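Local coordinates for BT_4661 (Bacteroides thetaiotaomicron, PDB 4AK2), which probably binds heparin and heparan sulphate at the cell surface as a SusE-like glycan-binding protein, of which this chain is the C-terminal ligand-binding part, at residues A[23-28]-A[131-136]; A[241-246]-A[274-279]; A[251-256]-A[265-270]. One frame throughout, in Å; residues are numbered along the deposited sequence.

Interaction 1: A[23-28]-A[131-136]; sequences NYADQF and VFQVNP
Ala25 and Val131 make the dry, close-packed part of this contact: Ala25 CB sits 3.6 Å from Val131 CG1. Phe112 of strand 105-115 touches both side chains, and Trp275 lies against Ala25 as well. Beside this patch the side chains of Gln27 and Val131 pass alongside in antiparallel fashion. Gln27 CG stands between the backbone N and the carbonyl carbon (chi1 71°), and from there the extended chain carries OE1 to the backbone N of Val131 at 3.2 Å. That bond is bent, 142° at the hydrogen, with the donor above the plane of the amide carbonyl. The other end of the amide turns back, Gln27 NE2 bonding to Ala25 O at 2.9 Å, which fixes the group's rotation.

Around Gln133 the joint is wetter. One water donates to both Asn23 O and Gln133 OE1; a second accepts from Gln133 NE2 and reaches Tyr24 O weakly. Between this end and the apolar patch, a third accepts from Ala25 N and Gln27 NE2 and donates to Val131 O. With one direct hydrogen bond and three bridging waters, side chains and solvent rather than strand pairing join strand 27-30 of one sheet to strand 131-134 of the other.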
loop_
_atom_site.group_PDB
_atom_site.type_symbol
_atom_site.label_atom_id
_atom_site.label_comp_id
_atom_site.label_asym_id
_atom_site.label_seq_id
_atom_site.Cartn_x
_atom_site.Cartn_y
_atom_site.Cartn_z
ATOM N N ASN A 23 5.619 -14.235 3.720
ATOM C CA ASN A 23 6.257 -13.171 4.481
ATOM C C ASN A 23 6.049 -11.782 3.864
ATOM O O ASN A 23 6.582 -10.789 4.382
ATOM C CB ASN A 23 7.773 -13.427 4.655
ATOM C CG ASN A 23 8.059 -14.537 5.649
ATOM O OD1 ASN A 23 7.141 -15.113 6.214
ATOM N ND2 ASN A 23 9.338 -14.772 5.917
ATOM N N TYR A 24 5.276 -11.724 2.765
ATOM C CA TYR A 24 5.045 -10.468 2.012
ATOM C C TYR A 24 3.582 -10.377 1.634
ATOM O O TYR A 24 2.909 -11.395 1.523
ATOM C CB TYR A 24 5.910 -10.451 0.749
ATOM C CG TYR A 24 7.389 -10.464 1.107
ATOM C CD1 TYR A 24 8.042 -9.268 1.382
ATOM C CD2 TYR A 24 8.111 -11.676 1.168
ATOM C CE1 TYR A 24 9.371 -9.240 1.746
ATOM C CE2 TYR A 24 9.478 -11.667 1.527
ATOM C CZ TYR A 24 10.096 -10.447 1.806
ATOM O OH TYR A 24 11.422 -10.441 2.120
ATOM N N ALA A 25 3.109 -9.144 1.389
ATOM C CA ALA A 25 1.791 -8.994 0.773
ATOM C C ALA A 25 1.797 -9.619 -0.613
ATOM O O ALA A 25 2.861 -9.815 -1.247
ATOM C CB ALA A 25 1.454 -7.489 0.667
ATOM N N ASP A 26 0.574 -9.907 -1.101
ATOM C CA ASP A 26 0.400 -10.276 -2.505
ATOM C C ASP A 26 0.532 -9.017 -3.350
ATOM O O ASP A 26 -0.256 -8.054 -3.167
ATOM C CB ASP A 26 -0.950 -10.956 -2.722
ATOM C CG ASP A 26 -1.002 -12.369 -2.185
ATOM O OD1 ASP A 26 0.067 -12.939 -1.849
ATOM O OD2 ASP A 26 -2.127 -12.920 -2.118
ATOM N N GLN A 27 1.546 -8.955 -4.196
ATOM C CA GLN A 27 1.909 -7.688 -4.846
ATOM C C GLN A 27 2.646 -7.917 -6.138
ATOM O O GLN A 27 3.479 -8.806 -6.242
ATOM C CB GLN A 27 2.720 -6.832 -3.861
ATOM C CG GLN A 27 4.143 -7.362 -3.586
ATOM C CD GLN A 27 4.718 -6.732 -2.339
ATOM O OE1 GLN A 27 5.227 -5.631 -2.360
ATOM N NE2 GLN A 27 4.659 -7.490 -1.217
ATOM N N PHE A 28 2.269 -7.140 -7.168
ATOM C CA PHE A 28 2.756 -7.318 -8.523
ATOM C C PHE A 28 3.170 -6.018 -9.140
ATOM O O PHE A 28 2.415 -5.057 -9.105
ATOM C CB PHE A 28 1.659 -8.004 -9.390
ATOM C CG PHE A 28 1.344 -9.360 -8.850
ATOM C CD1 PHE A 28 0.404 -9.531 -7.841
ATOM C CD2 PHE A 28 2.076 -10.474 -9.268
ATOM C CE1 PHE A 28 0.203 -10.792 -7.256
ATOM C CE2 PHE A 28 1.869 -11.732 -8.680
ATOM C CZ PHE A 28 0.966 -11.881 -7.682
ATOM N N VAL A 131 4.714 -2.921 -0.713
ATOM C CA VAL A 131 3.701 -2.918 0.325
ATOM C C VAL A 131 4.460 -3.083 1.647
ATOM O O VAL A 131 5.079 -4.152 1.884
ATOM C CB VAL A 131 2.666 -4.017 0.171
ATOM C CG1 VAL A 131 1.573 -3.894 1.241
ATOM C CG2 VAL A 131 2.026 -3.980 -1.244
ATOM N N PHE A 132 4.489 -2.056 2.469
ATOM C CA PHE A 132 5.164 -2.089 3.759
ATOM C C PHE A 132 4.132 -2.577 4.774
ATOM O O PHE A 132 3.168 -1.848 5.077
ATOM C CB PHE A 132 5.703 -0.658 4.102
ATOM C CG PHE A 132 6.244 -0.546 5.513
ATOM C CD1 PHE A 132 6.813 -1.661 6.170
ATOM C CD2 PHE A 132 6.163 0.667 6.213
ATOM C CE1 PHE A 132 7.324 -1.587 7.485
ATOM C CE2 PHE A 132 6.708 0.761 7.528
ATOM C CZ PHE A 132 7.232 -0.378 8.158
ATOM N N GLN A 133 4.316 -3.782 5.322
ATOM C CA GLN A 133 3.457 -4.367 6.306
ATOM C C GLN A 133 3.943 -3.965 7.683
ATOM O O GLN A 133 5.080 -4.344 8.074
ATOM C CB GLN A 133 3.459 -5.894 6.179
ATOM C CG GLN A 133 2.822 -6.302 4.836
ATOM C CD GLN A 133 2.762 -7.820 4.704
ATOM O OE1 GLN A 133 3.791 -8.493 4.806
ATOM N NE2 GLN A 133 1.573 -8.358 4.434
ATOM N N VAL A 134 3.166 -3.172 8.407
ATOM C CA VAL A 134 3.592 -2.581 9.654
ATOM C C VAL A 134 2.572 -2.792 10.750
ATOM O O VAL A 134 1.345 -2.718 10.525
ATOM C CB VAL A 134 3.914 -1.070 9.434
ATOM C CG1 VAL A 134 2.641 -0.244 9.087
ATOM C CG2 VAL A 134 4.603 -0.479 10.665
ATOM N N ASN A 135 3.044 -3.014 11.972
ATOM C CA ASN A 135 2.180 -3.122 13.138
ATOM C C ASN A 135 1.998 -1.702 13.698
ATOM O O ASN A 135 2.970 -1.085 14.100
ATOM C CB ASN A 135 2.869 -4.010 14.179
ATOM C CG ASN A 135 2.090 -4.137 15.468
ATOM O OD1 ASN A 135 1.236 -3.334 15.809
ATOM N ND2 ASN A 135 2.357 -5.215 16.183
ATOM N N PRO A 136 0.775 -1.147 13.683
ATOM C CA PRO A 136 0.580 0.237 14.120
ATOM C C PRO A 136 0.855 0.453 15.597
ATOM O O PRO A 136 1.052 1.592 15.995
ATOM C CB PRO A 136 -0.901 0.499 13.788
ATOM C CG PRO A 136 -1.540 -0.865 13.883
ATOM C CD PRO A 136 -0.493 -1.793 13.289
HETATM O O HOH W 1 6.207 -7.676 4.081
HETATM O O HOH W 2 0.564 -11.023 3.864
HETATM O O HOH W 3 5.070 -6.890 1.629
#

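Interaction 2: A[241-246]-A[274-279]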
loop_
_atom_site.group_PDB
_atom_site.type_symbol
_atom_site.label_atom_id
_atom_site.label_comp_id
_atom_site.label_asym_id
_atom_site.label_seq_id
_atom_site.Cartn_x
_atom_site.Cartn_y
_atom_site.Cartn_z
ATOM N N GLY A 241 -10.341 1.337 17.652
ATOM C CA GLY A 241 -9.348 0.317 17.359
ATOM C C GLY A 241 -8.120 0.798 16.634
ATOM O O GLY A 241 -8.048 1.924 16.140
ATOM N N TYR A 242 -7.112 -0.065 16.600
ATOM C CA TYR A 242 -5.931 0.156 15.762
ATOM C C TYR A 242 -6.309 0.199 14.274
ATOM O O TYR A 242 -7.241 -0.508 13.844
ATOM C CB TYR A 242 -4.874 -0.944 16.000
ATOM C CG TYR A 242 -4.111 -0.701 17.246
ATOM C CD1 TYR A 242 -3.013 0.157 17.241
ATOM C CD2 TYR A 242 -4.437 -1.356 18.445
ATOM C CE1 TYR A 242 -2.278 0.382 18.397
ATOM C CE2 TYR A 242 -3.709 -1.132 19.603
ATOM C CZ TYR A 242 -2.622 -0.278 19.573
ATOM O OH TYR A 242 -1.909 -0.081 20.726
ATOM N N ALA A 243 -5.547 0.961 13.507
ATOM C CA ALA A 243 -5.661 0.892 12.053
ATOM C C ALA A 243 -5.482 -0.553 11.595
ATOM O O ALA A 243 -4.554 -1.255 12.070
ATOM C CB ALA A 243 -4.649 1.773 11.339
ATOM N N ASN A 244 -6.337 -0.999 10.679
ATOM C CA ASN A 244 -6.226 -2.284 10.032
ATOM C C ASN A 244 -6.678 -2.021 8.611
ATOM O O ASN A 244 -7.884 -1.995 8.308
ATOM C CB ASN A 244 -7.050 -3.370 10.729
ATOM C CG ASN A 244 -6.803 -4.717 10.146
ATOM O OD1 ASN A 244 -7.107 -4.962 8.983
ATOM N ND2 ASN A 244 -6.210 -5.590 10.948
ATOM N N GLY A 245 -5.742 -1.677 7.756
ATOM C CA GLY A 245 -6.059 -1.075 6.472
ATOM C C GLY A 245 -4.834 -0.565 5.766
ATOM O O GLY A 245 -3.704 -0.782 6.243
ATOM N N ALA A 246 -5.004 0.083 4.627
ATOM C CA ALA A 246 -3.894 0.427 3.754
ATOM C C ALA A 246 -3.930 1.895 3.359
ATOM O O ALA A 246 -4.999 2.404 2.952
ATOM C CB ALA A 246 -3.897 -0.443 2.507
ATOM N N ILE A 274 1.225 1.458 2.471
ATOM C CA ILE A 274 1.478 1.062 3.846
ATOM C C ILE A 274 0.270 0.253 4.331
ATOM O O ILE A 274 -0.875 0.713 4.260
ATOM C CB ILE A 274 1.613 2.294 4.785
ATOM C CG1 ILE A 274 2.598 3.335 4.250
ATOM C CG2 ILE A 274 1.944 1.828 6.209
ATOM C CD1 ILE A 274 3.928 2.837 3.807
ATOM N N TRP A 275 0.487 -0.979 4.786
ATOM C CA TRP A 275 -0.572 -1.836 5.255
ATOM C C TRP A 275 -0.433 -2.030 6.731
ATOM O O TRP A 275 0.562 -2.692 7.179
ATOM C CB TRP A 275 -0.594 -3.153 4.484
ATOM C CG TRP A 275 -1.634 -4.153 4.896
ATOM C CD1 TRP A 275 -2.641 -4.033 5.840
ATOM C CD2 TRP A 275 -1.752 -5.499 4.364
ATOM N NE1 TRP A 275 -3.381 -5.214 5.912
ATOM C CE2 TRP A 275 -2.878 -6.125 5.050
ATOM C CE3 TRP A 275 -1.035 -6.237 3.423
ATOM C CZ2 TRP A 275 -3.248 -7.443 4.795
ATOM C CZ3 TRP A 275 -1.413 -7.544 3.158
ATOM C CH2 TRP A 275 -2.509 -8.138 3.829
ATOM N N PHE A 276 -1.300 -1.471 7.548
ATOM C CA PHE A 276 -1.298 -1.567 9.004
ATOM C C PHE A 276 -2.085 -2.775 9.442
ATOM O O PHE A 276 -3.231 -2.979 9.065
ATOM C CB PHE A 276 -2.004 -0.339 9.627
ATOM C CG PHE A 276 -1.462 0.982 9.162
ATOM C CD1 PHE A 276 -0.417 1.643 9.828
ATOM C CD2 PHE A 276 -2.050 1.633 8.064
ATOM C CE1 PHE A 276 0.056 2.866 9.406
ATOM C CE2 PHE A 276 -1.566 2.855 7.637
ATOM C CZ PHE A 276 -0.518 3.482 8.295
ATOM N N ASP A 277 -1.462 -3.614 10.291
ATOM C CA ASP A 277 -2.173 -4.736 10.945
ATOM C C ASP A 277 -1.369 -5.138 12.186
ATOM O O ASP A 277 -0.151 -5.383 12.095
ATOM C CB ASP A 277 -2.292 -5.928 9.971
ATOM C CG ASP A 277 -3.229 -7.014 10.439
ATOM O OD1 ASP A 277 -3.232 -7.347 11.634
ATOM O OD2 ASP A 277 -3.907 -7.594 9.567
ATOM N N THR A 278 -2.038 -5.146 13.328
ATOM C CA THR A 278 -1.391 -5.565 14.574
ATOM C C THR A 278 -0.854 -7.010 14.551
ATOM O O THR A 278 -0.046 -7.359 15.421
ATOM C CB THR A 278 -2.318 -5.415 15.801
ATOM O OG1 THR A 278 -3.542 -6.074 15.565
ATOM C CG2 THR A 278 -2.558 -3.966 16.145
ATOM N N LYS A 279 -1.281 -7.820 13.586
ATOM C CA LYS A 279 -0.797 -9.193 13.490
ATOM C C LYS A 279 0.575 -9.266 12.827
ATOM O O LYS A 279 1.216 -10.309 12.881
ATOM C CB LYS A 279 -1.804 -10.063 12.697
ATOM C CG LYS A 279 -3.144 -10.328 13.346
ATOM C CD LYS A 279 -2.983 -10.823 14.756
HETATM O O HOH W 4 -4.657 -3.886 13.146
HETATM O O HOH W 5 -5.351 -6.514 7.522
HETATM O O HOH W 6 -6.255 -8.662 10.502
#
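Gly245 and Phe276 face each other as an antiparallel hydrogen-bonded pair, and their two backbone bonds form the centre of the contact. Phe276 N gives to Gly245 O at 2.8 Å, and Gly245 N returns a bond to Phe276 O at 3.1 Å. CA-H...O contacts run beside them, the shortest from Ala246 CA to Ile274 O at 3.1 Å. Gly245 O also meets the edge of the Phe276 ring near its plane, at CD2. On the same side chain, Phe276 CB packs 3.8 Å from Ala243 CB.

Further along, the strands part and polar side chains take over. Asn244 CG is anti to the backbone N (chi1 -173°), as is Asp277 CG (chi1 -169°), and the two side chains run alongside each other with their polar groups at the same end, amide and carboxylate planes 60° apart. Two waters bridge them, and one of these also accepts from Trp275 NE1 in the plane of the indole. Another water joins Ala243 O and Asn244 ND2 to Thr278 N. At the far end Thr278 CG2 makes an off-centre CH-pi contact with the Tyr242 ring, 4.2 Å from its centroid.

Behind this shell, Trp236 stacks on the Phe276 ring and Phe280 meets Trp275 edge-to-face. Asp277 OD1 accepts from Lys279 N at 2.8 Å, so strand 268-276 of this mixed beta-sheet leaves the antiparallel pairing through an Asx turn at Asp277.

Interaction 3: A[251-256]-A[265-270]. With NA (sodium ion), chain C; IDS (2-O-sulfo-alpha-L-idopyranuronic acid), chain B; SGN (2-deoxy-6-O-sulfo-2-(sulfoamino)-alpha-D-glucopyranose), chain D.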
loop_
_atom_site.group_PDB
_atom_site.type_symbol
_atom_site.label_atom_id
_atom_site.label_comp_id
_atom_site.label_asym_id
_atom_site.label_seq_id
_atom_site.Cartn_x
_atom_site.Cartn_y
_atom_site.Cartn_z
ATOM N N ILE A 251 4.175 11.020 -3.294
ATOM C CA ILE A 251 5.504 11.390 -2.788
ATOM C C ILE A 251 6.227 12.186 -3.896
ATOM O O ILE A 251 6.095 11.861 -5.085
ATOM C CB ILE A 251 6.309 10.118 -2.388
ATOM C CG1 ILE A 251 5.611 9.405 -1.234
ATOM C CG2 ILE A 251 7.740 10.464 -1.996
ATOM C CD1 ILE A 251 6.143 7.976 -0.991
ATOM N N THR A 252 6.888 13.273 -3.513
ATOM C CA THR A 252 7.625 14.076 -4.477
ATOM C C THR A 252 9.112 13.980 -4.204
ATOM O O THR A 252 9.536 13.669 -3.066
ATOM C CB THR A 252 7.171 15.546 -4.482
ATOM O OG1 THR A 252 7.365 16.123 -3.193
ATOM C CG2 THR A 252 5.684 15.611 -4.855
ATOM N N TYR A 253 9.928 14.250 -5.208
ATOM C CA TYR A 253 11.386 14.183 -5.006
ATOM C C TYR A 253 12.048 15.367 -5.669
ATOM O O TYR A 253 11.456 16.051 -6.513
ATOM C CB TYR A 253 11.989 12.867 -5.517
ATOM C CG TYR A 253 11.801 12.617 -6.998
ATOM C CD1 TYR A 253 12.678 13.187 -7.936
ATOM C CD2 TYR A 253 10.821 11.734 -7.454
ATOM C CE1 TYR A 253 12.532 12.944 -9.292
ATOM C CE2 TYR A 253 10.656 11.493 -8.814
ATOM C CZ TYR A 253 11.538 12.064 -9.717
ATOM O OH TYR A 253 11.388 11.799 -11.051
ATOM N N ASP A 254 13.283 15.607 -5.232
ATOM C CA ASP A 254 14.161 16.629 -5.744
ATOM C C ASP A 254 15.547 16.009 -5.885
ATOM O O ASP A 254 15.976 15.279 -4.987
ATOM C CB ASP A 254 14.144 17.820 -4.766
ATOM C CG ASP A 254 14.955 19.021 -5.238
ATOM O OD1 ASP A 254 16.188 19.030 -5.093
ATOM O OD2 ASP A 254 14.367 19.991 -5.723
ATOM N N VAL A 255 16.243 16.312 -6.998
ATOM C CA VAL A 255 17.579 15.724 -7.241
ATOM C C VAL A 255 18.717 16.740 -7.011
ATOM O O VAL A 255 19.887 16.470 -7.347
ATOM C CB VAL A 255 17.712 15.112 -8.670
ATOM C CG1 VAL A 255 16.754 13.933 -8.871
ATOM C CG2 VAL A 255 17.561 16.185 -9.759
ATOM N N THR A 256 18.371 17.860 -6.379
ATOM C CA THR A 256 19.310 18.949 -6.148
ATOM C C THR A 256 19.398 19.326 -4.674
ATOM O O THR A 256 19.825 20.431 -4.334
ATOM C CB THR A 256 18.972 20.202 -6.973
ATOM O OG1 THR A 256 17.628 20.624 -6.706
ATOM C CG2 THR A 256 19.152 19.938 -8.479
ATOM N N SER A 265 5.198 18.129 -12.114
ATOM C CA SER A 265 4.349 16.936 -12.251
ATOM C C SER A 265 5.129 15.642 -12.559
ATOM O O SER A 265 4.732 14.539 -12.123
ATOM C CB SER A 265 3.217 17.203 -13.284
ATOM O OG SER A 265 3.716 17.266 -14.599
ATOM N N GLY A 266 6.250 15.773 -13.272
ATOM C CA GLY A 266 7.035 14.582 -13.641
ATOM C C GLY A 266 7.913 14.050 -12.508
ATOM O O GLY A 266 8.568 13.022 -12.679
ATOM N N ALA A 267 7.966 14.752 -11.371
ATOM C CA ALA A 267 8.752 14.310 -10.205
ATOM C C ALA A 267 7.826 13.938 -9.033
ATOM O O ALA A 267 8.139 14.193 -7.877
ATOM C CB ALA A 267 9.748 15.408 -9.822
ATOM N N ARG A 268 6.682 13.323 -9.376
ATOM C CA ARG A 268 5.647 12.928 -8.436
ATOM C C ARG A 268 5.237 11.517 -8.727
ATOM O O ARG A 268 4.896 11.177 -9.871
ATOM C CB ARG A 268 4.428 13.815 -8.607
ATOM C CG ARG A 268 4.719 15.316 -8.550
ATOM C CD ARG A 268 3.440 16.127 -8.619
ATOM N NE ARG A 268 3.749 17.546 -8.769
ATOM C CZ ARG A 268 2.870 18.451 -9.187
ATOM N NH1 ARG A 268 1.646 18.046 -9.526
ATOM N NH2 ARG A 268 3.242 19.722 -9.316
ATOM N N VAL A 269 5.198 10.709 -7.676
ATOM C CA VAL A 269 4.888 9.264 -7.806
ATOM C C VAL A 269 4.139 8.792 -6.582
ATOM O O VAL A 269 4.217 9.441 -5.513
ATOM C CB VAL A 269 6.183 8.425 -8.018
ATOM C CG1 VAL A 269 6.697 8.541 -9.453
ATOM C CG2 VAL A 269 7.258 8.781 -6.973
ATOM N N SER A 270 3.477 7.639 -6.681
ATOM C CA SER A 270 2.912 6.998 -5.499
ATOM C C SER A 270 3.397 5.554 -5.479
ATOM O O SER A 270 2.707 4.615 -5.883
ATOM C CB SER A 270 1.383 7.089 -5.472
ATOM O OG SER A 270 0.937 8.463 -5.505
HETATM NA NA NA C . -1.578 9.041 -4.236
HETATM C C1 IDS B . -3.459 17.489 -9.751
HETATM C C2 IDS B . -2.620 16.303 -9.349
HETATM C C3 IDS B . -3.421 15.121 -8.744
HETATM C C4 IDS B . -4.672 14.817 -9.556
HETATM C C5 IDS B . -5.445 16.132 -9.721
HETATM C C6 IDS B . -6.781 15.924 -10.364
HETATM O O2 IDS B . -1.825 15.927 -10.483
HETATM O O3 IDS B . -3.794 15.465 -7.402
HETATM O O4 IDS B . -4.246 14.288 -10.818
HETATM O O5 IDS B . -4.628 17.065 -10.437
HETATM O O6A IDS B . -7.572 15.149 -9.781
HETATM O O6B IDS B . -7.057 16.510 -11.426
HETATM S S IDS B . -0.521 15.135 -10.333
HETATM O O1S IDS B . 0.231 15.476 -11.548
HETATM O O2S IDS B . 0.115 15.599 -9.095
HETATM O O3S IDS B . -0.903 13.693 -10.264
HETATM C C1 SGN D . -4.550 22.084 -7.463
HETATM C C2 SGN D . -5.761 21.333 -8.051
HETATM C C3 SGN D . -5.518 19.814 -8.115
HETATM C C4 SGN D . -4.186 19.575 -8.845
HETATM C C5 SGN D . -3.037 20.337 -8.126
HETATM C C6 SGN D . -1.642 20.212 -8.741
HETATM N N2 SGN D . -6.977 21.696 -7.325
HETATM O O3 SGN D . -6.585 19.149 -8.799
HETATM O O4 SGN D . -3.800 18.210 -8.569
HETATM O O5 SGN D . -3.371 21.737 -8.181
HETATM O O6 SGN D . -1.733 20.736 -10.059
HETATM S S1 SGN D . -7.859 22.945 -7.821
HETATM O O1S SGN D . -6.974 24.080 -7.988
HETATM O O2S SGN D . -8.497 22.501 -9.022
HETATM O O3S SGN D . -8.868 23.201 -6.615
HETATM S S2 SGN D . -0.499 20.614 -10.980
HETATM O O4S SGN D . -0.366 19.176 -11.237
HETATM O O5S SGN D . 0.736 21.141 -10.122
HETATM O O6S SGN D . -0.778 21.310 -12.167
HETATM O O HOH W 7 -2.751 7.497 -5.919
#
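Thr252 and Arg268 stand next to each other on one face of an antiparallel pair, and the arginine can be followed from there to the bound glycan. Its CB starts on the same sheet face as Thr252, and CG lies 3.8 Å from Thr252 CG2. From CG the chain is extended to NE (chi2 -176°, chi3 -171°); CD passes 3.4 Å from O2S of the sulfated iduronate, and NE bonds to Ala263 O. At the tip NH1 bridges two sugars, giving hydrogen bonds of 2.9 Å to O2S of the iduronate and of 2.9 Å to O4S of the glucosamine, while NH2 donates to O5S of the same glucosamine sulfate at 3.0 Å. Both sulfur atoms lie in the guanidinium plane at its edge, and Ser265 CA sits over one face.

Backbone bonds hold the base of this side chain: Ile251 and Val269 exchange a nearly straight pair, and Tyr253 N reaches Ala267 O. Ala267 CB lies over one face of the Tyr253 ring, 3.9 Å from its centroid, while Tyr253 OH is bonded to Asp120 O and Ser119 OG. Past Val269, Ser270 OG in the conformer modelled here faces a sodium ion that Asp163 O and a water also bind. The antiparallel pair forms part of the glycan pocket, where the arginine grips one sulfate on each of two sugars, consistent with heparin binding.

Overall arrangement
Starting from the N terminus, interaction 1 comes first: 23-28 meets 131-136 across a loop holding much of the four-stranded sheet, so the contact ties strand 27-30 of that sheet to strand 131-134 of the larger one. Interaction 2 opens later and brings 274-279, at the end of the last strand, back against 241-246; interaction 3 lies wholly within that loop, joining the same two strands, 241-254 and 268-276, about 27 Å away between centres. None of the three cross. Interactions 1 and 2 touch, because 131-134 runs parallel to 268-276 and Phe132 O lies 2.8 Å from Trp275 N, a probable hydrogen bond. Strand 268-276 thus leads from the glycan pocket to the sheet junction.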